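Local atomic coordinates of sensor protein DivL (Caulobacter crescentus, PDB entry 4Q20), a protein that belongs to the sensor histidine kinases, is required for cell division and growth, and phosphorylates the cell-cycle regulator CtrA. Residues 107-120 with 142-156. Residues are numbered along the deposited sequence; the frame is centred on the assembly and turned at random.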
ATOM      1  N   MET A 107      14.052 -16.001  -6.422  1.00 93.33           N
ATOM      2  CA  MET A 107      14.631 -14.968  -7.260  1.00 90.66           C
ATOM      3  C   MET A 107      15.956 -15.415  -7.813  1.00 99.15           C
ATOM      4  O   MET A 107      16.942 -15.524  -7.079  1.00100.20           O
ATOM      5  CB  MET A 107      14.782 -13.626  -6.560  1.00 89.69           C
ATOM      6  CG  MET A 107      15.129 -12.535  -7.541  1.00 90.90           C
ATOM      7  SD  MET A 107      15.379 -10.934  -6.811  1.00 92.29           S
ATOM      8  CE  MET A 107      13.690 -10.530  -6.267  1.00 86.69           C
ATOM      9  N   ALA A 108      15.963 -15.676  -9.124  1.00 98.21           N
ATOM     10  CA  ALA A 108      17.137 -16.061  -9.886  1.00100.68           C
ATOM     11  C   ALA A 108      17.537 -14.883 -10.759  1.00104.19           C
ATOM     12  O   ALA A 108      16.669 -14.246 -11.376  1.00102.07           O
ATOM     13  CB  ALA A 108      16.847 -17.297 -10.725  1.00104.26           C
ATOM     14  N   LEU A 109      18.834 -14.547 -10.750  1.00101.09           N
ATOM     15  CA  LEU A 109      19.352 -13.419 -11.522  1.00101.01           C
ATOM     16  C   LEU A 109      19.566 -13.795 -12.994  1.00109.84           C
ATOM     17  O   LEU A 109      19.905 -14.938 -13.307  1.00112.41           O
ATOM     18  CB  LEU A 109      20.673 -12.861 -10.928  1.00 98.02           C
ATOM     19  CG  LEU A 109      20.755 -12.549  -9.430  1.00 98.00           C
ATOM     20  CD1 LEU A 109      22.157 -12.117  -9.058  1.00 97.00           C
ATOM     21  CD2 LEU A 109      19.757 -11.473  -9.011  1.00 97.26           C
ATOM     22  N   GLU A 110      19.365 -12.812 -13.883  1.00107.87           N
ATOM     23  CA  GLU A 110      19.584 -12.881 -15.325  1.00112.60           C
ATOM     24  C   GLU A 110      20.932 -12.206 -15.625  1.00114.69           C
ATOM     25  O   GLU A 110      20.961 -11.006 -15.914  1.00113.60           O
ATOM     26  CB  GLU A 110      18.433 -12.174 -16.062  1.00116.66           C
ATOM     27  CG  GLU A 110      17.075 -12.839 -15.962  1.00133.48           C
ATOM     28  CD  GLU A 110      16.026 -12.123 -16.789  1.00165.50           C
ATOM     29  OE1 GLU A 110      15.732 -12.603 -17.908  1.00160.23           O
ATOM     30  OE2 GLU A 110      15.548 -11.049 -16.356  1.00164.00           O
ATOM     31  N   ILE A 111      22.048 -12.970 -15.516  1.00111.04           N
ATOM     32  CA  ILE A 111      23.423 -12.475 -15.668  1.00110.97           C
ATOM     33  C   ILE A 111      23.774 -12.116 -17.141  1.00121.41           C
ATOM     34  O   ILE A 111      23.724 -12.965 -18.040  1.00125.73           O
ATOM     35  CB  ILE A 111      24.465 -13.458 -15.038  1.00113.59           C
ATOM     36  CG1 ILE A 111      24.115 -13.818 -13.562  1.00108.59           C
ATOM     37  CG2 ILE A 111      25.910 -12.920 -15.135  1.00115.24           C
ATOM     38  CD1 ILE A 111      23.956 -12.613 -12.558  1.00106.40           C
ATOM     39  N   GLU A 112      24.163 -10.835 -17.346  1.00118.30           N
ATOM     40  CA  GLU A 112      24.564 -10.245 -18.629  1.00123.45           C
ATOM     41  C   GLU A 112      25.590  -9.094 -18.423  1.00124.86           C
ATOM     42  O   GLU A 112      25.803  -8.647 -17.291  1.00119.38           O
ATOM     43  CB  GLU A 112      23.329  -9.751 -19.405  1.00127.56           C
ATOM     44  CG  GLU A 112      22.790  -8.396 -18.966  1.00140.26           C
ATOM     45  CD  GLU A 112      21.280  -8.318 -18.908  1.00178.12           C
ATOM     46  OE1 GLU A 112      20.616  -9.304 -19.306  1.00178.68           O
ATOM     47  OE2 GLU A 112      20.754  -7.238 -18.552  1.00180.62           O
ATOM     48  N   ASP A 113      26.193  -8.608 -19.527  1.00125.16           N
ATOM     49  CA  ASP A 113      27.183  -7.523 -19.536  1.00124.16           C
ATOM     50  C   ASP A 113      26.527  -6.157 -19.243  1.00123.83           C
ATOM     51  O   ASP A 113      25.613  -5.724 -19.958  1.00125.72           O
ATOM     52  CB  ASP A 113      27.943  -7.481 -20.878  1.00132.64           C
ATOM     53  CG  ASP A 113      28.673  -8.767 -21.218  1.00146.78           C
ATOM     54  OD1 ASP A 113      29.555  -9.178 -20.429  1.00144.43           O
ATOM     55  OD2 ASP A 113      28.387  -9.346 -22.289  1.00160.27           O
ATOM     56  N   ILE A 114      27.014  -5.489 -18.180  1.00114.37           N
ATOM     57  CA  ILE A 114      26.511  -4.198 -17.697  1.00110.91           C
ATOM     58  C   ILE A 114      27.613  -3.139 -17.754  1.00116.07           C
ATOM     59  O   ILE A 114      28.652  -3.312 -17.130  1.00116.12           O
ATOM     60  CB  ILE A 114      25.945  -4.322 -16.233  1.00107.55           C
ATOM     61  CG1 ILE A 114      25.036  -5.555 -16.007  1.00107.06           C
ATOM     62  CG2 ILE A 114      25.331  -3.018 -15.697  1.00105.03           C
ATOM     63  CD1 ILE A 114      23.764  -5.638 -16.845  1.00120.36           C
ATOM     64  N   ARG A 115      27.373  -2.029 -18.453  1.00113.79           N
ATOM     65  CA  ARG A 115      28.329  -0.932 -18.471  1.00113.45           C
ATOM     66  C   ARG A 115      28.025  -0.105 -17.238  1.00109.87           C
ATOM     67  O   ARG A 115      26.908   0.386 -17.094  1.00109.16           O
ATOM     68  CB  ARG A 115      28.250  -0.126 -19.788  1.00119.30           C
ATOM     69  CG  ARG A 115      29.415   0.853 -19.982  1.00130.24           C
ATOM     70  CD  ARG A 115      29.585   1.294 -21.426  1.00142.00           C
ATOM     71  NE  ARG A 115      30.274   0.284 -22.232  1.00152.50           N
ATOM     72  CZ  ARG A 115      29.700  -0.429 -23.197  1.00172.01           C
ATOM     73  NH1 ARG A 115      28.420  -0.244 -23.499  1.00160.54           N
ATOM     74  NH2 ARG A 115      30.404  -1.326 -23.876  1.00160.66           N
ATOM     75  N   VAL A 116      28.978  -0.027 -16.311  1.00101.40           N
ATOM     76  CA  VAL A 116      28.813   0.673 -15.030  1.00 97.24           C
ATOM     77  C   VAL A 116      28.475   2.184 -15.225  1.00104.73           C
ATOM     78  O   VAL A 116      27.642   2.725 -14.484  1.00101.96           O
ATOM     79  CB  VAL A 116      30.055   0.471 -14.116  1.00 98.88           C
ATOM     80  CG1 VAL A 116      29.889   1.189 -12.791  1.00 94.58           C
ATOM     81  CG2 VAL A 116      30.336  -1.006 -13.882  1.00 97.56           C
ATOM     82  N   SER A 117      29.108   2.840 -16.211  1.00108.35           N
ATOM     83  CA  SER A 117      28.906   4.260 -16.532  1.00111.87           C
ATOM     84  C   SER A 117      27.417   4.589 -16.776  1.00117.99           C
ATOM     85  O   SER A 117      26.900   5.557 -16.201  1.00116.58           O
ATOM     86  CB  SER A 117      29.733   4.649 -17.757  1.00122.12           C
ATOM     87  OG  SER A 117      31.076   4.208 -17.641  1.00135.76           O
ATOM     88  N   ASP A 118      26.727   3.757 -17.586  1.00117.07           N
ATOM     89  CA  ASP A 118      25.321   3.972 -17.904  1.00119.00           C
ATOM     90  C   ASP A 118      24.428   3.694 -16.696  1.00115.96           C
ATOM     91  O   ASP A 118      23.491   4.459 -16.455  1.00115.80           O
ATOM     92  CB  ASP A 118      24.861   3.174 -19.150  1.00127.00           C
ATOM     93  CG  ASP A 118      24.907   1.646 -19.138  1.00146.73           C
ATOM     94  OD1 ASP A 118      24.461   1.040 -18.132  1.00143.03           O
ATOM     95  OD2 ASP A 118      25.196   1.052 -20.214  1.00161.67           O
ATOM     96  N   LEU A 119      24.751   2.628 -15.923  1.00106.19           N
ATOM     97  CA  LEU A 119      24.044   2.188 -14.725  1.00100.19           C
ATOM     98  C   LEU A 119      23.971   3.333 -13.682  1.00100.60           C
ATOM     99  O   LEU A 119      22.899   3.585 -13.114  1.00 99.14           O
ATOM    100  CB  LEU A 119      24.777   0.955 -14.162  1.00 97.72           C
ATOM    101  CG  LEU A 119      24.114   0.156 -13.021  1.00 97.57           C
ATOM    102  CD1 LEU A 119      23.076  -0.811 -13.553  1.00 98.48           C
ATOM    103  CD2 LEU A 119      25.149  -0.615 -12.245  1.00 95.88           C
ATOM    104  N   LEU A 120      25.090   4.060 -13.495  1.00 95.05           N
ATOM    105  CA  LEU A 120      25.192   5.201 -12.588  1.00 92.68           C
ATOM    106  C   LEU A 120      24.414   6.419 -13.103  1.00 99.10           C
ATOM    107  O   LEU A 120      23.737   7.075 -12.310  1.00 97.61           O
ATOM    108  CB  LEU A 120      26.670   5.569 -12.374  1.00 92.87           C
ATOM    109  CG  LEU A 120      27.323   5.054 -11.082  1.00 93.07           C
ATOM    110  CD1 LEU A 120      27.414   3.528 -11.044  1.00 89.90           C
ATOM    111  CD2 LEU A 120      28.686   5.638 -10.924  1.00 96.63           C
ATOM    112  N   CYS A 142      32.385   8.482 -12.227  1.00121.62           N
ATOM    113  CA  CYS A 142      32.788   7.188 -12.773  1.00122.26           C
ATOM    114  C   CYS A 142      33.695   7.397 -13.984  1.00134.96           C
ATOM    115  O   CYS A 142      33.341   8.151 -14.906  1.00138.56           O
ATOM    116  CB  CYS A 142      31.564   6.355 -13.135  1.00120.90           C
ATOM    117  SG  CYS A 142      31.936   4.840 -14.056  1.00125.90           S
ATOM    118  N   GLU A 143      34.847   6.701 -14.002  1.00134.16           N
ATOM    119  CA  GLU A 143      35.802   6.795 -15.109  1.00139.61           C
ATOM    120  C   GLU A 143      35.412   5.848 -16.253  1.00146.59           C
ATOM    121  O   GLU A 143      34.570   4.958 -16.072  1.00143.65           O
ATOM    122  CB  GLU A 143      37.238   6.509 -14.631  1.00141.54           C
ATOM    123  CG  GLU A 143      37.831   7.576 -13.718  1.00152.86           C
ATOM    124  CD  GLU A 143      38.121   8.948 -14.305  1.00183.31           C
ATOM    125  OE1 GLU A 143      38.198   9.081 -15.548  1.00184.53           O
ATOM    126  OE2 GLU A 143      38.304   9.893 -13.503  1.00179.05           O
ATOM    127  N   GLU A 144      36.025   6.051 -17.436  1.00148.57           N
ATOM    128  CA  GLU A 144      35.798   5.235 -18.633  1.00151.72           C
ATOM    129  C   GLU A 144      36.462   3.846 -18.486  1.00153.62           C
ATOM    130  O   GLU A 144      36.034   2.887 -19.139  1.00154.54           O
ATOM    131  CB  GLU A 144      36.308   5.961 -19.903  1.00159.99           C
ATOM    132  CG  GLU A 144      37.799   6.296 -19.924  1.00174.33           C
ATOM    133  CD  GLU A 144      38.203   7.708 -19.536  1.00189.97           C
ATOM    134  OE1 GLU A 144      37.609   8.271 -18.588  1.00180.21           O
ATOM    135  OE2 GLU A 144      39.156   8.235 -20.157  1.00180.74           O
ATOM    136  N   ASP A 145      37.485   3.755 -17.599  1.00147.12           N
ATOM    137  CA  ASP A 145      38.296   2.570 -17.302  1.00146.09           C
ATOM    138  C   ASP A 145      37.573   1.545 -16.383  1.00140.69           C
ATOM    139  O   ASP A 145      38.077   0.428 -16.212  1.00140.43           O
ATOM    140  CB  ASP A 145      39.649   2.987 -16.684  1.00149.32           C
ATOM    141  CG  ASP A 145      39.563   3.892 -15.466  1.00159.72           C
ATOM    142  OD1 ASP A 145      39.059   3.432 -14.410  1.00156.23           O
ATOM    143  OD2 ASP A 145      40.060   5.034 -15.545  1.00169.34           O
ATOM    144  N   VAL A 146      36.402   1.912 -15.817  1.00129.96           N
ATOM    145  CA  VAL A 146      35.606   1.016 -14.963  1.00123.77           C
ATOM    146  C   VAL A 146      34.998  -0.087 -15.865  1.00126.81           C
ATOM    147  O   VAL A 146      34.981  -1.266 -15.488  1.00124.08           O
ATOM    148  CB  VAL A 146      34.538   1.774 -14.129  1.00122.83           C
ATOM    149  CG1 VAL A 146      33.829   0.837 -13.157  1.00118.01           C
ATOM    150  CG2 VAL A 146      35.159   2.947 -13.368  1.00121.81           C
ATOM    151  N   GLY A 147      34.558   0.327 -17.053  1.00125.77           N
ATOM    152  CA  GLY A 147      34.038  -0.530 -18.109  1.00128.32           C
ATOM    153  C   GLY A 147      32.761  -1.282 -17.821  1.00127.92           C
ATOM    154  O   GLY A 147      31.771  -0.689 -17.374  1.00124.51           O
ATOM    155  N   LEU A 148      32.786  -2.607 -18.115  1.00124.65           N
ATOM    156  CA  LEU A 148      31.652  -3.532 -18.005  1.00121.64           C
ATOM    157  C   LEU A 148      31.819  -4.612 -16.923  1.00119.87           C
ATOM    158  O   LEU A 148      32.867  -5.266 -16.834  1.00121.32           O
ATOM    159  CB  LEU A 148      31.401  -4.242 -19.356  1.00127.17           C
ATOM    160  CG  LEU A 148      30.992  -3.378 -20.553  1.00135.59           C
ATOM    161  CD1 LEU A 148      31.881  -3.654 -21.728  1.00142.67           C
ATOM    162  CD2 LEU A 148      29.545  -3.608 -20.935  1.00136.68           C
ATOM    163  N   ILE A 149      30.735  -4.841 -16.162  1.00109.93           N
ATOM    164  CA  ILE A 149      30.618  -5.879 -15.130  1.00105.82           C
ATOM    165  C   ILE A 149      29.565  -6.906 -15.580  1.00109.69           C
ATOM    166  O   ILE A 149      28.819  -6.629 -16.521  1.00111.24           O
ATOM    167  CB  ILE A 149      30.315  -5.309 -13.713  1.00102.95           C
ATOM    168  CG1 ILE A 149      28.985  -4.539 -13.659  1.00100.90           C
ATOM    169  CG2 ILE A 149      31.472  -4.458 -13.212  1.00103.14           C
ATOM    170  CD1 ILE A 149      28.292  -4.565 -12.299  1.00 90.33           C
ATOM    171  N   ARG A 150      29.513  -8.092 -14.940  1.00104.52           N
ATOM    172  CA  ARG A 150      28.524  -9.108 -15.306  1.00105.66           C
ATOM    173  C   ARG A 150      27.590  -9.379 -14.138  1.00105.62           C
ATOM    174  O   ARG A 150      28.020  -9.861 -13.088  1.00103.45           O
ATOM    175  CB  ARG A 150      29.166 -10.394 -15.841  1.00109.02           C
ATOM    176  CG  ARG A 150      29.047 -10.471 -17.365  1.00122.13           C
ATOM    177  CD  ARG A 150      29.392 -11.825 -17.947  1.00136.53           C
ATOM    178  NE  ARG A 150      28.475 -12.867 -17.490  1.00146.35           N
ATOM    179  CZ  ARG A 150      28.476 -14.120 -17.931  1.00165.72           C
ATOM    180  NH1 ARG A 150      29.337 -14.504 -18.868  1.00156.55           N
ATOM    181  NH2 ARG A 150      27.610 -15.000 -17.446  1.00154.41           N
ATOM    182  N   GLY A 151      26.327  -9.013 -14.333  1.00100.89           N
ATOM    183  CA  GLY A 151      25.262  -9.120 -13.346  1.00 95.91           C
ATOM    184  C   GLY A 151      23.888  -8.911 -13.943  1.00100.96           C
ATOM    185  O   GLY A 151      23.712  -8.943 -15.166  1.00105.03           O
ATOM    186  N   ASP A 152      22.900  -8.711 -13.067  1.00 94.17           N
ATOM    187  CA  ASP A 152      21.508  -8.484 -13.434  1.00 94.63           C
ATOM    188  C   ASP A 152      21.269  -6.981 -13.432  1.00 96.93           C
ATOM    189  O   ASP A 152      21.380  -6.350 -12.391  1.00 94.30           O
ATOM    190  CB  ASP A 152      20.577  -9.237 -12.455  1.00 94.20           C
ATOM    191  CG  ASP A 152      19.109  -9.294 -12.833  1.00107.46           C
ATOM    192  OD1 ASP A 152      18.481  -8.226 -12.935  1.00108.10           O
ATOM    193  OD2 ASP A 152      18.557 -10.407 -12.890  1.00118.91           O
ATOM    194  N   GLY A 153      21.004  -6.421 -14.610  1.00 97.13           N
ATOM    195  CA  GLY A 153      20.771  -4.994 -14.814  1.00 96.73           C
ATOM    196  C   GLY A 153      19.639  -4.404 -14.004  1.00 96.82           C
ATOM    197  O   GLY A 153      19.790  -3.335 -13.398  1.00 94.97           O
ATOM    198  N   LYS A 154      18.500  -5.105 -13.987  1.00 91.42           N
ATOM    199  CA  LYS A 154      17.314  -4.680 -13.260  1.00 88.90           C
ATOM    200  C   LYS A 154      17.596  -4.628 -11.775  1.00 89.48           C
ATOM    201  O   LYS A 154      17.285  -3.632 -11.130  1.00 88.68           O
ATOM    202  CB  LYS A 154      16.121  -5.619 -13.551  1.00 92.65           C
ATOM    203  CG  LYS A 154      14.811  -5.082 -12.990  1.00 99.05           C
ATOM    204  CD  LYS A 154      13.792  -6.150 -12.673  1.00103.27           C
ATOM    205  CE  LYS A 154      12.540  -5.520 -12.108  1.00 99.35           C
ATOM    206  NZ  LYS A 154      11.470  -6.518 -11.859  1.00101.47           N
ATOM    207  N   ARG A 155      18.202  -5.692 -11.238  1.00 84.97           N
ATOM    208  CA  ARG A 155      18.465  -5.814  -9.815  1.00 82.20           C
ATOM    209  C   ARG A 155      19.538  -4.852  -9.356  1.00 85.23           C
ATOM    210  O   ARG A 155      19.385  -4.284  -8.277  1.00 82.52           O
ATOM    211  CB  ARG A 155      18.792  -7.262  -9.418  1.00 82.86           C
ATOM    212  CG  ARG A 155      17.634  -8.248  -9.697  1.00 87.33           C
ATOM    213  CD  ARG A 155      16.238  -7.800  -9.225  1.00 81.88           C
ATOM    214  NE  ARG A 155      15.179  -8.715  -9.696  1.00 88.01           N
ATOM    215  CZ  ARG A 155      13.908  -8.625  -9.337  1.00105.65           C
ATOM    216  NH1 ARG A 155      13.513  -7.672  -8.506  1.00 93.07           N
ATOM    217  NH2 ARG A 155      13.026  -9.509  -9.778  1.00105.78           N
ATOM    218  N   LEU A 156      20.561  -4.592 -10.193  1.00 84.44           N
ATOM    219  CA  LEU A 156      21.599  -3.612  -9.864  1.00 83.75           C
ATOM    220  C   LEU A 156      21.047  -2.165  -9.953  1.00 87.42           C
ATOM    221  O   LEU A 156      21.415  -1.341  -9.119  1.00 85.40           O
ATOM    222  CB  LEU A 156      22.860  -3.793 -10.720  1.00 86.01           C
ATOM    223  CG  LEU A 156      23.708  -5.042 -10.405  1.00 89.97           C
ATOM    224  CD1 LEU A 156      24.731  -5.292 -11.486  1.00 92.53           C
ATOM    225  CD2 LEU A 156      24.392  -4.934  -9.022  1.00 92.36           C
TER
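E112 pairs with G151 and I114 with I149 as the hydrogen-bonded pairs of a short antiparallel two-stranded sheet, strands 112-115 and 148-151 running at 139° to each other. Each pair exchanges two N-H...O bonds, the shortest from I114 N to I149 O at 2.7 Å, and V116 N extends the pattern to G147 O at the first turn of helix 116-133.

Beyond the strands a carboxylate takes over. D152 OD2 accepts E110 N at 2.7 Å on its anti side, the N-H almost straight but 25° out of the carboxylate plane, while OD1 caps helix 153-170 by taking R155 N from above that plane. With CG anti to its own backbone N (chi1 -170°), D152 can tie the incoming loop to the helix start.

Side-chain packing divides between the sheet's two faces. On that of I114 and I149, I114 CD1 reaches G153 CA at 3.7 Å, and V116 CG2 meets I149 CG2 at 3.7 Å; V116 and I149 also touch strands 176-183 and 187-194. On the other, L148 CD2 lies over one face of the R115 guanidinium. Away from the sheet, at the start of helix 153-170, M107 CE sits 3.5 Å above the R155 guanidinium, whose NH1 bonds Q158 OE1.

Such a small two-stranded sheet beside the main five-stranded one, its strands far apart in sequence and running into helices 116-133 and 153-170, is characteristic of the GHKL-type ATP-binding domain of histidine kinases; strand 112-115 arrives from helix 73-103.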